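PDB 6IF7: chitin binding protein from Tectaria macrodonta, which binds copper and chitin, has insecticidal activity and is possibly a lytic polysaccharide monooxygenase that would cleave polysaccharide oxidatively. Local coordinates for residues 103-114 with 145-155. Residues are numbered along the deposited sequence; the frame is centred on the assembly and turned at random.
Sequences HLGFFEFYVTRE and YQITGTTPSGK. With CU (copper (II) ion), chain C; NAG (2-acetamido-2-deoxy-beta-D-glucopyranose), chain B; NAG (2-acetamido-2-deoxy-beta-D-glucopyranose), chain D.
In the beta-sandwich core, of the kind found in AA10 LPMOs, the edge of the Phe107 ring, from strand 105-111, meets the face of Tyr145, from strand 144-147 of the facing sheet; CZ of Phe107 lies 3.5 Å from CD2 of Tyr145, with the ring planes at 62°. Ile147 CD1 sits over one face of Phe107 and at the edge of Phe109, 3.7 Å from Phe109 CZ. Further along, Val111 CG1 packs on Pro152 CG. Lys155, its chain bent at chi3 (73°) and chi4, folds NZ back between Thr112 O and Glu114 OE1, 2.8 Å from each, the latter a salt bridge. At the other end His103 N donates to Tyr145 OH at 3.1 Å, while His103 NE2 and His1 bind copper. The opposite side of the strand packs against a glycan, probably N-linked to Asn134: one face of Phe106 lies under C5 of the chain B NAG, and Glu108 OE2 accepts its N2-H nearly straight (169°). A serine in place of Phe106 would probably leave the attached glycan freer to swing away from Glu108. The strand thus alternates an apolar side, locking the sheets together, with a glycan-packing side, and the tyrosine bond to His103 N probably helps steady the backbone behind the copper ligand.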
# COMPACT_ATOMS: atom_id res chain seq x y z
N HIS A 103 -16.24 -3.81 -1.67
CA HIS A 103 -17.01 -2.56 -1.75
C HIS A 103 -17.12 -2.10 -3.18
O HIS A 103 -16.31 -2.49 -4.02
CB HIS A 103 -16.40 -1.41 -0.93
CG HIS A 103 -16.38 -1.64 0.55
ND1 HIS A 103 -17.45 -2.17 1.24
CD2 HIS A 103 -15.41 -1.42 1.47
CE1 HIS A 103 -17.13 -2.27 2.52
NE2 HIS A 103 -15.90 -1.82 2.69
N LEU A 104 -18.12 -1.25 -3.43
CA LEU A 104 -18.20 -0.47 -4.65
C LEU A 104 -17.13 0.59 -4.54
O LEU A 104 -17.18 1.44 -3.65
CB LEU A 104 -19.56 0.19 -4.80
CG LEU A 104 -20.73 -0.78 -4.96
CD1 LEU A 104 -22.05 -0.06 -4.71
CD2 LEU A 104 -20.68 -1.43 -6.33
N GLY A 105 -16.15 0.55 -5.45
CA GLY A 105 -15.08 1.55 -5.44
C GLY A 105 -14.09 1.36 -6.57
O GLY A 105 -14.21 0.44 -7.37
N PHE A 106 -13.11 2.25 -6.62
CA PHE A 106 -12.04 2.17 -7.62
C PHE A 106 -10.68 2.26 -6.97
O PHE A 106 -10.52 2.85 -5.90
CB PHE A 106 -12.20 3.27 -8.69
CG PHE A 106 -12.09 4.68 -8.18
CD1 PHE A 106 -10.85 5.32 -8.08
CD2 PHE A 106 -13.23 5.42 -7.88
CE1 PHE A 106 -10.76 6.64 -7.64
CE2 PHE A 106 -13.15 6.75 -7.45
CZ PHE A 106 -11.91 7.35 -7.33
N PHE A 107 -9.71 1.66 -7.64
CA PHE A 107 -8.35 1.57 -7.15
C PHE A 107 -7.42 2.38 -8.03
O PHE A 107 -7.30 2.08 -9.23
CB PHE A 107 -7.86 0.12 -7.17
CG PHE A 107 -8.65 -0.80 -6.29
CD1 PHE A 107 -9.83 -1.38 -6.73
CD2 PHE A 107 -8.19 -1.13 -5.01
CE1 PHE A 107 -10.55 -2.26 -5.91
CE2 PHE A 107 -8.90 -1.99 -4.19
CZ PHE A 107 -10.08 -2.56 -4.65
N GLU A 108 -6.72 3.34 -7.43
CA GLU A 108 -5.63 4.06 -8.09
C GLU A 108 -4.28 3.48 -7.64
O GLU A 108 -4.03 3.38 -6.44
CB GLU A 108 -5.68 5.55 -7.75
CG GLU A 108 -6.93 6.28 -8.22
CD GLU A 108 -7.02 7.71 -7.70
OE1 GLU A 108 -6.09 8.13 -6.94
OE2 GLU A 108 -8.00 8.42 -8.08
N PHE A 109 -3.44 3.10 -8.61
CA PHE A 109 -2.07 2.60 -8.36
C PHE A 109 -1.04 3.65 -8.74
O PHE A 109 -0.95 4.04 -9.89
CB PHE A 109 -1.76 1.34 -9.18
CG PHE A 109 -2.41 0.10 -8.69
CD1 PHE A 109 -3.79 -0.01 -8.63
CD2 PHE A 109 -1.65 -1.02 -8.37
CE1 PHE A 109 -4.40 -1.19 -8.23
CE2 PHE A 109 -2.25 -2.19 -7.96
CZ PHE A 109 -3.63 -2.27 -7.88
N TYR A 110 -0.22 4.05 -7.77
CA TYR A 110 0.89 4.96 -8.01
C TYR A 110 2.17 4.23 -7.73
O TYR A 110 2.21 3.36 -6.85
CB TYR A 110 0.81 6.18 -7.08
CG TYR A 110 -0.43 7.02 -7.30
CD1 TYR A 110 -1.66 6.68 -6.69
CD2 TYR A 110 -0.41 8.15 -8.15
CE1 TYR A 110 -2.80 7.43 -6.89
CE2 TYR A 110 -1.56 8.92 -8.35
CZ TYR A 110 -2.75 8.55 -7.72
OH TYR A 110 -3.90 9.28 -7.88
N VAL A 111 3.22 4.59 -8.46
CA VAL A 111 4.59 4.16 -8.15
C VAL A 111 5.47 5.36 -7.81
O VAL A 111 5.26 6.48 -8.30
CB VAL A 111 5.22 3.36 -9.32
CG1 VAL A 111 5.71 4.28 -10.44
CG2 VAL A 111 6.35 2.48 -8.81
N THR A 112 6.48 5.10 -6.98
CA THR A 112 7.51 6.08 -6.65
C THR A 112 8.30 6.49 -7.90
O THR A 112 8.58 5.66 -8.77
CB THR A 112 8.50 5.54 -5.60
OG1 THR A 112 8.84 4.17 -5.91
CG2 THR A 112 7.89 5.58 -4.22
N ARG A 113 8.66 7.77 -7.96
CA ARG A 113 9.48 8.31 -9.05
C ARG A 113 10.93 7.80 -8.99
O ARG A 113 11.41 7.32 -7.96
CB ARG A 113 9.54 9.83 -8.94
CG ARG A 113 8.24 10.58 -9.14
CD ARG A 113 8.35 11.92 -8.42
NE ARG A 113 7.18 12.78 -8.54
CZ ARG A 113 6.84 13.47 -9.63
NH1 ARG A 113 7.58 13.42 -10.74
NH2 ARG A 113 5.74 14.22 -9.63
N GLU A 114 11.65 7.94 -10.11
CA GLU A 114 13.07 7.56 -10.15
C GLU A 114 13.82 8.35 -9.11
O GLU A 114 13.49 9.51 -8.84
CB GLU A 114 13.66 7.79 -11.54
CG GLU A 114 13.10 6.85 -12.63
CD GLU A 114 13.39 5.37 -12.39
OE1 GLU A 114 12.64 4.69 -11.64
OE2 GLU A 114 14.36 4.87 -12.95
N TYR A 145 -9.55 -9.07 -5.25
CA TYR A 145 -9.67 -8.37 -6.51
C TYR A 145 -8.44 -8.66 -7.36
O TYR A 145 -7.32 -8.55 -6.88
CB TYR A 145 -9.79 -6.87 -6.27
CG TYR A 145 -11.10 -6.41 -5.67
CD1 TYR A 145 -12.28 -6.44 -6.42
CD2 TYR A 145 -11.15 -5.87 -4.37
CE1 TYR A 145 -13.48 -5.97 -5.89
CE2 TYR A 145 -12.34 -5.41 -3.83
CZ TYR A 145 -13.50 -5.46 -4.58
OH TYR A 145 -14.65 -4.99 -4.02
N GLN A 146 -8.67 -9.08 -8.60
CA GLN A 146 -7.63 -9.28 -9.61
C GLN A 146 -7.58 -8.05 -10.50
O GLN A 146 -8.60 -7.63 -11.05
CB GLN A 146 -7.94 -10.51 -10.47
CG GLN A 146 -8.22 -11.76 -9.66
CD GLN A 146 -8.10 -13.04 -10.44
OE1 GLN A 146 -8.32 -13.08 -11.65
NE2 GLN A 146 -7.76 -14.11 -9.74
N ILE A 147 -6.39 -7.48 -10.65
CA ILE A 147 -6.19 -6.21 -11.34
C ILE A 147 -5.08 -6.39 -12.38
O ILE A 147 -4.03 -6.99 -12.10
CB ILE A 147 -5.87 -5.09 -10.29
CG1 ILE A 147 -7.13 -4.83 -9.43
CG2 ILE A 147 -5.33 -3.82 -10.94
CD1 ILE A 147 -6.89 -4.02 -8.18
N THR A 148 -5.31 -5.83 -13.57
CA THR A 148 -4.34 -5.90 -14.68
C THR A 148 -3.87 -4.51 -15.07
O THR A 148 -4.66 -3.55 -15.15
CB THR A 148 -4.97 -6.57 -15.91
OG1 THR A 148 -6.23 -5.94 -16.19
CG2 THR A 148 -5.15 -8.06 -15.67
N GLY A 149 -2.57 -4.40 -15.31
CA GLY A 149 -1.99 -3.17 -15.80
C GLY A 149 -0.57 -3.39 -16.23
O GLY A 149 0.02 -4.44 -15.96
N THR A 150 -0.03 -2.39 -16.91
CA THR A 150 1.35 -2.38 -17.34
C THR A 150 2.14 -1.59 -16.29
O THR A 150 1.79 -0.45 -15.95
CB THR A 150 1.48 -1.78 -18.75
OG1 THR A 150 0.78 -2.61 -19.68
CG2 THR A 150 2.96 -1.70 -19.19
N THR A 151 3.20 -2.22 -15.77
CA THR A 151 4.14 -1.55 -14.89
C THR A 151 4.94 -0.54 -15.69
O THR A 151 5.25 -0.78 -16.86
CB THR A 151 5.11 -2.54 -14.26
OG1 THR A 151 5.79 -3.28 -15.28
CG2 THR A 151 4.34 -3.49 -13.35
N PRO A 152 5.28 0.61 -15.07
CA PRO A 152 6.11 1.56 -15.82
C PRO A 152 7.51 0.99 -16.13
O PRO A 152 8.04 0.15 -15.36
CB PRO A 152 6.15 2.79 -14.90
CG PRO A 152 5.09 2.56 -13.87
CD PRO A 152 5.04 1.08 -13.70
N SER A 153 8.09 1.42 -17.25
CA SER A 153 9.13 0.63 -17.92
C SER A 153 10.60 1.00 -17.73
O SER A 153 11.46 0.18 -18.06
CB SER A 153 8.84 0.48 -19.43
OG SER A 153 8.69 1.75 -20.01
N GLY A 154 10.92 2.16 -17.19
CA GLY A 154 12.37 2.46 -17.06
C GLY A 154 12.87 2.37 -15.64
O GLY A 154 13.63 3.21 -15.22
N LYS A 155 12.43 1.36 -14.90
CA LYS A 155 12.64 1.33 -13.46
C LYS A 155 13.46 0.12 -13.06
O LYS A 155 13.38 -0.89 -13.69
CB LYS A 155 11.29 1.25 -12.77
CG LYS A 155 10.34 2.37 -13.16
CD LYS A 155 9.15 2.45 -12.22
CE LYS A 155 9.51 3.02 -10.85
NZ LYS A 155 9.94 4.44 -10.89
CU CU C . -14.70 -2.16 4.36
C1 NAG B . -9.79 7.21 -11.37
C2 NAG B . -9.67 8.73 -11.39
C3 NAG B . -10.81 9.31 -10.62
C4 NAG B . -12.13 8.88 -11.22
C5 NAG B . -12.22 7.36 -11.21
C6 NAG B . -13.47 6.91 -11.94
C7 NAG B . -7.46 9.76 -11.44
C8 NAG B . -6.28 10.17 -10.62
N2 NAG B . -8.43 9.17 -10.77
O3 NAG B . -10.71 10.75 -10.65
O4 NAG B . -13.18 9.45 -10.45
O5 NAG B . -11.08 6.83 -11.88
O6 NAG B . -13.48 5.48 -11.97
O7 NAG B . -7.55 9.97 -12.62
C1 NAG D . -14.17 10.12 -11.23
C2 NAG D . -15.36 10.46 -10.33
C3 NAG D . -16.42 11.21 -11.13
C4 NAG D . -15.81 12.35 -11.93
C5 NAG D . -14.59 11.91 -12.72
C6 NAG D . -14.07 13.13 -13.48
C7 NAG D . -16.05 9.15 -8.37
C8 NAG D . -16.81 7.97 -7.87
N2 NAG D . -15.97 9.30 -9.71
O3 NAG D . -17.32 11.77 -10.19
O4 NAG D . -16.77 12.88 -12.84
O5 NAG D . -13.66 11.32 -11.79
O6 NAG D . -12.73 12.93 -13.88
O7 NAG D . -15.55 9.92 -7.57